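Local coordinates for protein Cwp19 (Clostridioides difficile, PDB 5OQ3) that probably hydrolyses cell-wall material, this chain being the TIM-barrel glycoside hydrolase domain of a longer surface-layer protein, at residues N86-Y91 / G97-Y102; P162-V167 / T202-K207; E266-V269 / A273-R276. One frame throughout, in Å; residues are numbered along the deposited sequence.

Interaction 1 of 3, residues N86-Y91 / G97-Y102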
loop_
_atom_site.group_PDB
_atom_site.type_symbol
_atom_site.label_atom_id
_atom_site.label_comp_id
_atom_site.label_asym_id
_atom_site.label_seq_id
_atom_site.Cartn_x
_atom_site.Cartn_y
_atom_site.Cartn_z
ATOM N N ASN A 86 -11.359 6.656 13.941
ATOM C CA ASN A 86 -10.034 6.131 14.194
ATOM C C ASN A 86 -9.206 7.154 14.935
ATOM O O ASN A 86 -9.394 8.352 14.773
ATOM C CB ASN A 86 -9.368 5.736 12.856
ATOM C CG ASN A 86 -10.032 4.533 12.245
ATOM O OD1 ASN A 86 -9.921 3.452 12.774
ATOM N ND2 ASN A 86 -10.764 4.737 11.152
ATOM N N PRO A 87 -8.257 6.691 15.780
ATOM C CA PRO A 87 -7.489 7.594 16.646
ATOM C C PRO A 87 -6.360 8.290 15.910
ATOM O O PRO A 87 -5.793 7.732 14.956
ATOM C CB PRO A 87 -6.856 6.640 17.659
ATOM C CG PRO A 87 -6.727 5.350 16.890
ATOM C CD PRO A 87 -7.995 5.276 16.076
ATOM N N TRP A 88 -5.947 9.470 16.398
ATOM C CA TRP A 88 -4.770 10.140 15.838
ATOM C C TRP A 88 -3.549 9.239 15.868
ATOM O O TRP A 88 -3.259 8.588 16.883
ATOM C CB TRP A 88 -4.433 11.426 16.603
ATOM C CG TRP A 88 -5.439 12.537 16.469
ATOM C CD1 TRP A 88 -6.341 12.963 17.403
ATOM C CD2 TRP A 88 -5.586 13.394 15.341
ATOM N NE1 TRP A 88 -7.054 14.031 16.908
ATOM C CE2 TRP A 88 -6.576 14.339 15.659
ATOM C CE3 TRP A 88 -4.940 13.471 14.089
ATOM C CZ2 TRP A 88 -6.986 15.334 14.748
ATOM C CZ3 TRP A 88 -5.350 14.459 13.188
ATOM C CH2 TRP A 88 -6.346 15.384 13.538
ATOM N N SER A 89 -2.783 9.247 14.789
ATOM C CA SER A 89 -1.594 8.395 14.697
ATOM C C SER A 89 -0.493 8.844 15.662
ATOM O O SER A 89 -0.190 10.019 15.782
ATOM C CB SER A 89 -1.034 8.419 13.274
ATOM O OG SER A 89 0.151 7.648 13.189
ATOM N N GLU A 90 0.129 7.870 16.315
ATOM C CA GLU A 90 1.256 8.131 17.185
ATOM C C GLU A 90 2.447 8.706 16.441
ATOM O O GLU A 90 3.345 9.264 17.084
ATOM C CB GLU A 90 1.694 6.850 17.866
ATOM C CG GLU A 90 2.431 5.878 16.970
ATOM C CD GLU A 90 2.369 4.455 17.465
ATOM O OE1 GLU A 90 3.386 3.981 18.009
ATOM O OE2 GLU A 90 1.292 3.833 17.352
ATOM N N TYR A 91 2.487 8.594 15.111
ATOM C CA TYR A 91 3.707 9.052 14.415
ATOM C C TYR A 91 3.767 10.571 14.265
ATOM O O TYR A 91 4.794 11.090 13.903
ATOM C CB TYR A 91 3.903 8.319 13.077
ATOM C CG TYR A 91 3.935 6.806 13.311
ATOM C CD1 TYR A 91 4.971 6.220 14.049
ATOM C CD2 TYR A 91 2.890 5.983 12.900
ATOM C CE1 TYR A 91 4.962 4.880 14.337
ATOM C CE2 TYR A 91 2.895 4.613 13.155
ATOM C CZ TYR A 91 3.927 4.059 13.884
ATOM O OH TYR A 91 3.927 2.693 14.161
ATOM N N GLY A 97 -3.528 8.582 19.680
ATOM C CA GLY A 97 -4.727 9.233 20.123
ATOM C C GLY A 97 -4.551 10.696 20.451
ATOM O O GLY A 97 -5.543 11.392 20.643
ATOM N N LYS A 98 -3.311 11.171 20.513
ATOM C CA LYS A 98 -3.035 12.568 20.897
ATOM C C LYS A 98 -3.266 13.520 19.728
ATOM O O LYS A 98 -2.648 13.364 18.675
ATOM C CB LYS A 98 -1.608 12.722 21.412
ATOM C CG LYS A 98 -1.301 14.156 21.856
ATOM C CD LYS A 98 0.021 14.285 22.620
ATOM C CE LYS A 98 0.287 15.762 22.952
ATOM N NZ LYS A 98 1.417 15.916 23.885
ATOM N N ASP A 99 -4.112 14.534 19.937
ATOM C CA ASP A 99 -4.395 15.535 18.919
ATOM C C ASP A 99 -3.118 16.334 18.697
ATOM O O ASP A 99 -2.579 16.905 19.635
ATOM C CB ASP A 99 -5.538 16.453 19.397
ATOM C CG ASP A 99 -6.060 17.373 18.316
ATOM O OD1 ASP A 99 -5.286 17.848 17.491
ATOM O OD2 ASP A 99 -7.277 17.636 18.309
ATOM N N PRO A 100 -2.630 16.398 17.449
ATOM C CA PRO A 100 -1.410 17.146 17.188
ATOM C C PRO A 100 -1.613 18.666 17.092
ATOM O O PRO A 100 -0.658 19.393 16.844
ATOM C CB PRO A 100 -0.920 16.582 15.861
ATOM C CG PRO A 100 -2.115 16.015 15.204
ATOM C CD PRO A 100 -3.153 15.746 16.235
ATOM N N GLY A 101 -2.847 19.140 17.285
ATOM C CA GLY A 101 -3.116 20.578 17.285
ATOM C C GLY A 101 -3.448 21.131 15.911
ATOM O O GLY A 101 -3.786 22.298 15.791
ATOM N N TYR A 102 -3.416 20.272 14.886
ATOM C CA TYR A 102 -3.863 20.630 13.550
ATOM C C TYR A 102 -4.197 19.340 12.841
ATOM O O TYR A 102 -3.781 18.267 13.259
ATOM C CB TYR A 102 -2.753 21.371 12.793
ATOM C CG TYR A 102 -1.600 20.574 12.277
ATOM C CD1 TYR A 102 -0.719 19.953 13.139
ATOM C CD2 TYR A 102 -1.361 20.470 10.898
ATOM C CE1 TYR A 102 0.354 19.203 12.655
ATOM C CE2 TYR A 102 -0.262 19.769 10.411
ATOM C CZ TYR A 102 0.570 19.111 11.282
ATOM O OH TYR A 102 1.632 18.373 10.771
HETATM O O HOH W 1 -7.654 10.204 18.753
HETATM O O HOH W 2 -8.979 14.751 18.930
HETATM O O HOH W 3 -0.558 12.179 17.487
#
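A single backbone hydrogen bond joins Trp88 to Gly97, Gly97 N reaching Trp88 O at 2.8 Å with an N-H...O angle of 168°, where the CA atoms of the two segments are nearest. The indole of Trp88 carries most of the contact, lying on the irregular run from Lys98 to Pro100. With chi1 at -67°, CG lies beside the backbone N and anti to the carbonyl carbon, which brings one face of the ring down on this run. Pro100 CD sits 3.6 Å from the centroid of the six-membered ring of Trp88, nearly on the ring normal. Asp99 CA makes a second CH-pi contact on the same face, 3.8 Å from the centroid of the five-membered ring of Trp88 and displaced toward the rim. Both segments belong to the long loop between strand 68-74 of the TIM barrel and helix 104-114, and short helix 90-93 lies within it. Ser89 is the N-cap of that helix, its OG accepting from Tyr91 N at 3.2 Å and also bonded to Asp78. The Asp99 carboxylate runs alongside the indole, its plane 34° from the ring; its OD1 accepts from Gly101 N at 2.8 Å in an Asx turn. Three waters add bridges: one accepts from Trp88 N and donates to Gly97 O, another links Ser89 O to Lys98 O. The third lies in the indole plane, 2.9 Å from Trp88 NE1, and bonds only weakly to Asp99 OD2.

Interaction 2 of 3, residues P162-V167 / T202-K207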
loop_
_atom_site.group_PDB
_atom_site.type_symbol
_atom_site.label_atom_id
_atom_site.label_comp_id
_atom_site.label_asym_id
_atom_site.label_seq_id
_atom_site.Cartn_x
_atom_site.Cartn_y
_atom_site.Cartn_z
ATOM N N PRO A 162 -10.153 -10.443 8.842
ATOM C CA PRO A 162 -10.719 -10.171 7.509
ATOM C C PRO A 162 -12.011 -10.924 7.218
ATOM O O PRO A 162 -12.729 -10.535 6.250
ATOM C CB PRO A 162 -9.583 -10.581 6.568
ATOM C CG PRO A 162 -8.333 -10.585 7.401
ATOM C CD PRO A 162 -8.794 -10.995 8.767
ATOM N N GLY A 163 -12.302 -11.978 7.979
ATOM C CA GLY A 163 -13.486 -12.771 7.751
ATOM C C GLY A 163 -14.764 -12.307 8.387
ATOM O O GLY A 163 -15.795 -12.924 8.121
ATOM N N LEU A 164 -14.747 -11.222 9.161
ATOM C CA LEU A 164 -15.962 -10.742 9.792
ATOM C C LEU A 164 -16.605 -9.693 8.930
ATOM O O LEU A 164 -15.966 -8.665 8.592
ATOM C CB LEU A 164 -15.669 -10.176 11.178
ATOM C CG LEU A 164 -15.311 -11.228 12.246
ATOM C CD1 LEU A 164 -14.834 -10.554 13.498
ATOM C CD2 LEU A 164 -16.510 -12.121 12.546
ATOM N N PRO A 165 -17.920 -9.840 8.699
ATOM C CA PRO A 165 -18.566 -8.788 7.956
ATOM C C PRO A 165 -18.485 -7.407 8.648
ATOM O O PRO A 165 -18.382 -6.374 7.955
ATOM C CB PRO A 165 -20.021 -9.273 7.854
ATOM C CG PRO A 165 -19.970 -10.739 8.067
ATOM C CD PRO A 165 -18.776 -11.043 8.879
ATOM N N GLU A 166 -18.537 -7.362 9.975
ATOM C CA GLU A 166 -18.435 -6.066 10.655
ATOM C C GLU A 166 -17.062 -5.424 10.459
ATOM O O GLU A 166 -16.957 -4.201 10.477
ATOM C CB GLU A 166 -18.744 -6.180 12.183
ATOM C CG GLU A 166 -20.220 -6.371 12.457
ATOM C CD GLU A 166 -20.577 -6.446 13.928
ATOM O OE1 GLU A 166 -19.700 -6.350 14.814
ATOM O OE2 GLU A 166 -21.785 -6.584 14.197
ATOM N N VAL A 167 -16.021 -6.238 10.382
ATOM C CA VAL A 167 -14.691 -5.713 10.165
ATOM C C VAL A 167 -14.607 -5.089 8.765
ATOM O O VAL A 167 -14.143 -3.951 8.630
ATOM C CB VAL A 167 -13.609 -6.779 10.361
ATOM C CG1 VAL A 167 -12.279 -6.353 9.728
ATOM C CG2 VAL A 167 -13.382 -7.087 11.833
ATOM N N THR A 202 -10.768 -19.776 13.359
ATOM C CA THR A 202 -11.621 -20.969 13.239
ATOM C C THR A 202 -13.079 -20.655 13.523
ATOM O O THR A 202 -13.956 -21.143 12.811
ATOM C CB THR A 202 -11.136 -22.059 14.165
ATOM O OG1 THR A 202 -9.747 -22.272 13.890
ATOM C CG2 THR A 202 -11.936 -23.315 13.986
ATOM N N ALA A 203 -13.357 -19.850 14.546
ATOM C CA ALA A 203 -14.751 -19.566 14.882
ATOM C C ALA A 203 -15.418 -18.775 13.767
ATOM O O ALA A 203 -16.552 -19.044 13.407
ATOM C CB ALA A 203 -14.832 -18.822 16.203
ATOM N N THR A 204 -14.696 -17.810 13.192
ATOM C CA THR A 204 -15.191 -17.028 12.084
ATOM C C THR A 204 -15.502 -17.942 10.901
ATOM O O THR A 204 -16.542 -17.814 10.263
ATOM C CB THR A 204 -14.139 -15.986 11.690
ATOM O OG1 THR A 204 -13.668 -15.335 12.855
ATOM C CG2 THR A 204 -14.702 -14.970 10.743
ATOM N N TYR A 205 -14.600 -18.835 10.579
ATOM C CA TYR A 205 -14.792 -19.823 9.483
ATOM C C TYR A 205 -16.015 -20.712 9.727
ATOM O O TYR A 205 -16.849 -20.954 8.848
ATOM C CB TYR A 205 -13.502 -20.630 9.254
ATOM C CG TYR A 205 -13.728 -21.760 8.305
ATOM C CD1 TYR A 205 -13.941 -21.525 6.944
ATOM C CD2 TYR A 205 -13.845 -23.064 8.757
ATOM C CE1 TYR A 205 -14.252 -22.561 6.071
ATOM C CE2 TYR A 205 -14.125 -24.121 7.889
ATOM C CZ TYR A 205 -14.343 -23.866 6.549
ATOM O OH TYR A 205 -14.620 -24.900 5.701
ATOM N N GLN A 206 -16.144 -21.181 10.956
ATOM C CA GLN A 206 -17.305 -22.024 11.271
ATOM C C GLN A 206 -18.611 -21.277 11.103
ATOM O O GLN A 206 -19.613 -21.834 10.657
ATOM C CB GLN A 206 -17.176 -22.595 12.679
ATOM C CG GLN A 206 -16.128 -23.662 12.819
ATOM C CD GLN A 206 -16.058 -24.205 14.234
ATOM O OE1 GLN A 206 -15.086 -23.985 14.922
ATOM N NE2 GLN A 206 -17.111 -24.880 14.682
ATOM N N LYS A 207 -18.623 -20.012 11.479
ATOM C CA LYS A 207 -19.854 -19.233 11.421
ATOM C C LYS A 207 -20.208 -18.773 10.024
ATOM O O LYS A 207 -21.382 -18.753 9.654
ATOM C CB LYS A 207 -19.748 -18.003 12.334
ATOM C CG LYS A 207 -21.054 -17.226 12.439
ATOM C CD LYS A 207 -21.086 -16.295 13.616
ATOM C CE LYS A 207 -22.348 -15.450 13.593
ATOM N NZ LYS A 207 -23.503 -16.275 14.006
#
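Thr204 meets Gly163 and Leu164 through one methyl group, with no hydrogen bond between the two segments. The bond from CA to CB is directed toward 162-167, and at CB the side chain divides. CG2, anti to the backbone N, runs on to the backbone of Gly163, 3.5 Å from Gly163 O and 3.6 Å from Gly163 C; with no side chain on Gly163, the methyl rests directly on the peptide. The same CG2 touches the Leu164 branch, 3.8 Å from Leu164 CD2 and 4.1 Å from Leu164 CG, the two side chains crossing at about a right angle. The other branch, OG1, lies beside the backbone N (chi1 -47°) and bonds to Asp161 OD2. The second oxygen of that carboxylate, Asp161 OD1, bonds to Gly163 N, so the two oxygens of one carboxylate hold the turn and the threonine. Leu164 is the N-cap residue of helix 165-181, and it also packs on Tyr208. The contact sets the turn between hairpin strand 157-160 and helix 165-181 beside short helix 202-208, which follows barrel strand 186-189, and Thr204 also touches Trp217 of helix 214-236.

Interaction 3 of 3, residues E266-V269 / A273-R276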
loop_
_atom_site.group_PDB
_atom_site.type_symbol
_atom_site.label_atom_id
_atom_site.label_comp_id
_atom_site.label_asym_id
_atom_site.label_seq_id
_atom_site.Cartn_x
_atom_site.Cartn_y
_atom_site.Cartn_z
ATOM N N GLU A 266 4.765 -16.476 -2.278
ATOM C CA GLU A 266 3.625 -16.245 -3.128
ATOM C C GLU A 266 2.515 -15.547 -2.371
ATOM O O GLU A 266 2.111 -15.992 -1.312
ATOM C CB GLU A 266 3.111 -17.612 -3.574
ATOM C CG GLU A 266 4.090 -18.407 -4.412
ATOM C CD GLU A 266 3.694 -19.870 -4.550
ATOM O OE1 GLU A 266 3.704 -20.576 -3.532
ATOM O OE2 GLU A 266 3.399 -20.303 -5.657
ATOM N N SER A 267 1.995 -14.467 -2.952
ATOM C CA SER A 267 0.906 -13.725 -2.298
ATOM C C SER A 267 -0.391 -14.515 -2.170
ATOM O O SER A 267 -1.115 -14.352 -1.170
ATOM C CB SER A 267 0.631 -12.397 -2.984
ATOM O OG SER A 267 -0.127 -12.534 -4.178
ATOM N N TYR A 268 -0.632 -15.437 -3.102
ATOM C CA TYR A 268 -1.847 -16.247 -3.118
ATOM C C TYR A 268 -1.980 -17.110 -1.845
ATOM O O TYR A 268 -3.088 -17.319 -1.381
ATOM C CB TYR A 268 -1.797 -17.112 -4.374
ATOM C CG TYR A 268 -2.942 -18.028 -4.624
ATOM C CD1 TYR A 268 -4.043 -17.591 -5.355
ATOM C CD2 TYR A 268 -2.907 -19.349 -4.226
ATOM C CE1 TYR A 268 -5.075 -18.452 -5.668
ATOM C CE2 TYR A 268 -3.957 -20.183 -4.496
ATOM C CZ TYR A 268 -5.036 -19.738 -5.224
ATOM O OH TYR A 268 -6.052 -20.613 -5.524
ATOM N N VAL A 269 -0.832 -17.634 -1.401
ATOM C CA VAL A 269 -0.674 -18.705 -0.412
ATOM C C VAL A 269 -0.333 -18.104 0.948
ATOM O O VAL A 269 -0.848 -18.529 1.994
ATOM C CB VAL A 269 0.525 -19.631 -0.839
ATOM C CG1 VAL A 269 0.781 -20.771 0.146
ATOM C CG2 VAL A 269 0.291 -20.199 -2.228
ATOM N N ALA A 273 -3.814 -13.089 -0.881
ATOM C CA ALA A 273 -3.970 -11.978 -1.780
ATOM C C ALA A 273 -3.963 -12.526 -3.197
ATOM O O ALA A 273 -2.928 -12.776 -3.777
ATOM C CB ALA A 273 -2.861 -10.966 -1.560
ATOM N N ASP A 274 -5.133 -12.726 -3.734
ATOM C CA ASP A 274 -5.375 -13.376 -5.016
ATOM C C ASP A 274 -5.465 -12.290 -6.089
ATOM O O ASP A 274 -6.542 -11.956 -6.589
ATOM C CB ASP A 274 -6.611 -14.245 -4.977
ATOM C CG ASP A 274 -6.764 -15.107 -6.214
ATOM O OD1 ASP A 274 -5.983 -14.943 -7.195
ATOM O OD2 ASP A 274 -7.689 -15.952 -6.187
ATOM N N THR A 275 -4.320 -11.740 -6.437
ATOM C CA THR A 275 -4.289 -10.553 -7.313
ATOM C C THR A 275 -4.940 -10.859 -8.648
ATOM O O THR A 275 -5.597 -9.995 -9.203
ATOM C CB THR A 275 -2.850 -10.119 -7.518
ATOM O OG1 THR A 275 -2.216 -10.111 -6.244
ATOM C CG2 THR A 275 -2.799 -8.757 -8.178
ATOM N N ARG A 276 -4.762 -12.070 -9.159
ATOM C CA ARG A 276 -5.415 -12.410 -10.426
ATOM C C ARG A 276 -6.911 -12.266 -10.332
ATOM O O ARG A 276 -7.535 -11.775 -11.271
ATOM C CB ARG A 276 -5.002 -13.810 -10.872
ATOM C CG ARG A 276 -5.788 -14.253 -12.089
ATOM C CD ARG A 276 -5.335 -15.604 -12.624
ATOM N NE ARG A 276 -4.023 -15.485 -13.225
ATOM C CZ ARG A 276 -3.305 -16.510 -13.661
ATOM N NH1 ARG A 276 -3.772 -17.750 -13.564
ATOM N NH2 ARG A 276 -2.133 -16.317 -14.227
HETATM O O HOH W 4 0.531 -10.674 -6.175
#
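The tight connection between short helices 267-270 and 275-280 is held by Ser267 and Ala273, which exchange two hydrogen bonds. Ala273 N donates to Ser267 O at 3.0 Å, approaching from above the carbonyl plane, 45° out of it. In return Ser267 OG donates to Ala273 O at 2.8 Å, this time in the carbonyl plane. A chi1 of 78° places OG between the backbone N and the carbonyl carbon of Ser267, within reach of that oxygen; OG also accepts from a water 2.8 Å away that bridges to Thr275 OG1. Both helices lie in the connection between strands 241-244 and 286-287 of the TIM barrel. Asp274, centre of an inverse gamma turn closed by a weak bond from Thr275 N to Ala273 O, is the N-cap of helix 275-280. Its carboxylate lies alongside the Tyr268 ring with the two planes 82° apart. Asp274 OD1 meets the ring edge in plane, 3.8 Å from Tyr268 CD1, while its hydrogen bond to Trp250 NE1 helps fix the carboxylate. Arg219 and Arg251 make cation-pi contacts with the same tyrosine.

The three contacts follow one another along the chain, in connections that follow barrel strands; TIM-barrel enzymes carry their active sites at the C-terminal ends of those strands. Interaction 1 lies after strand 68-74, interaction 2 joins the connections after strands 118-123 and 186-189, and interaction 3 follows strand 241-244. Interactions 1 and 2 have centres 30 Å apart but nearest atoms only about 9 Å apart; for 2 and 3 the centres are 20 Å and the nearest atoms about 10 Å apart. Interactions 1 and 3 lie on opposite sides of the chain's centre, centres 34 Å apart. A bound 1,2-ethanediol, probably from crystallisation, lies about 3 Å from the Trp88 side chain.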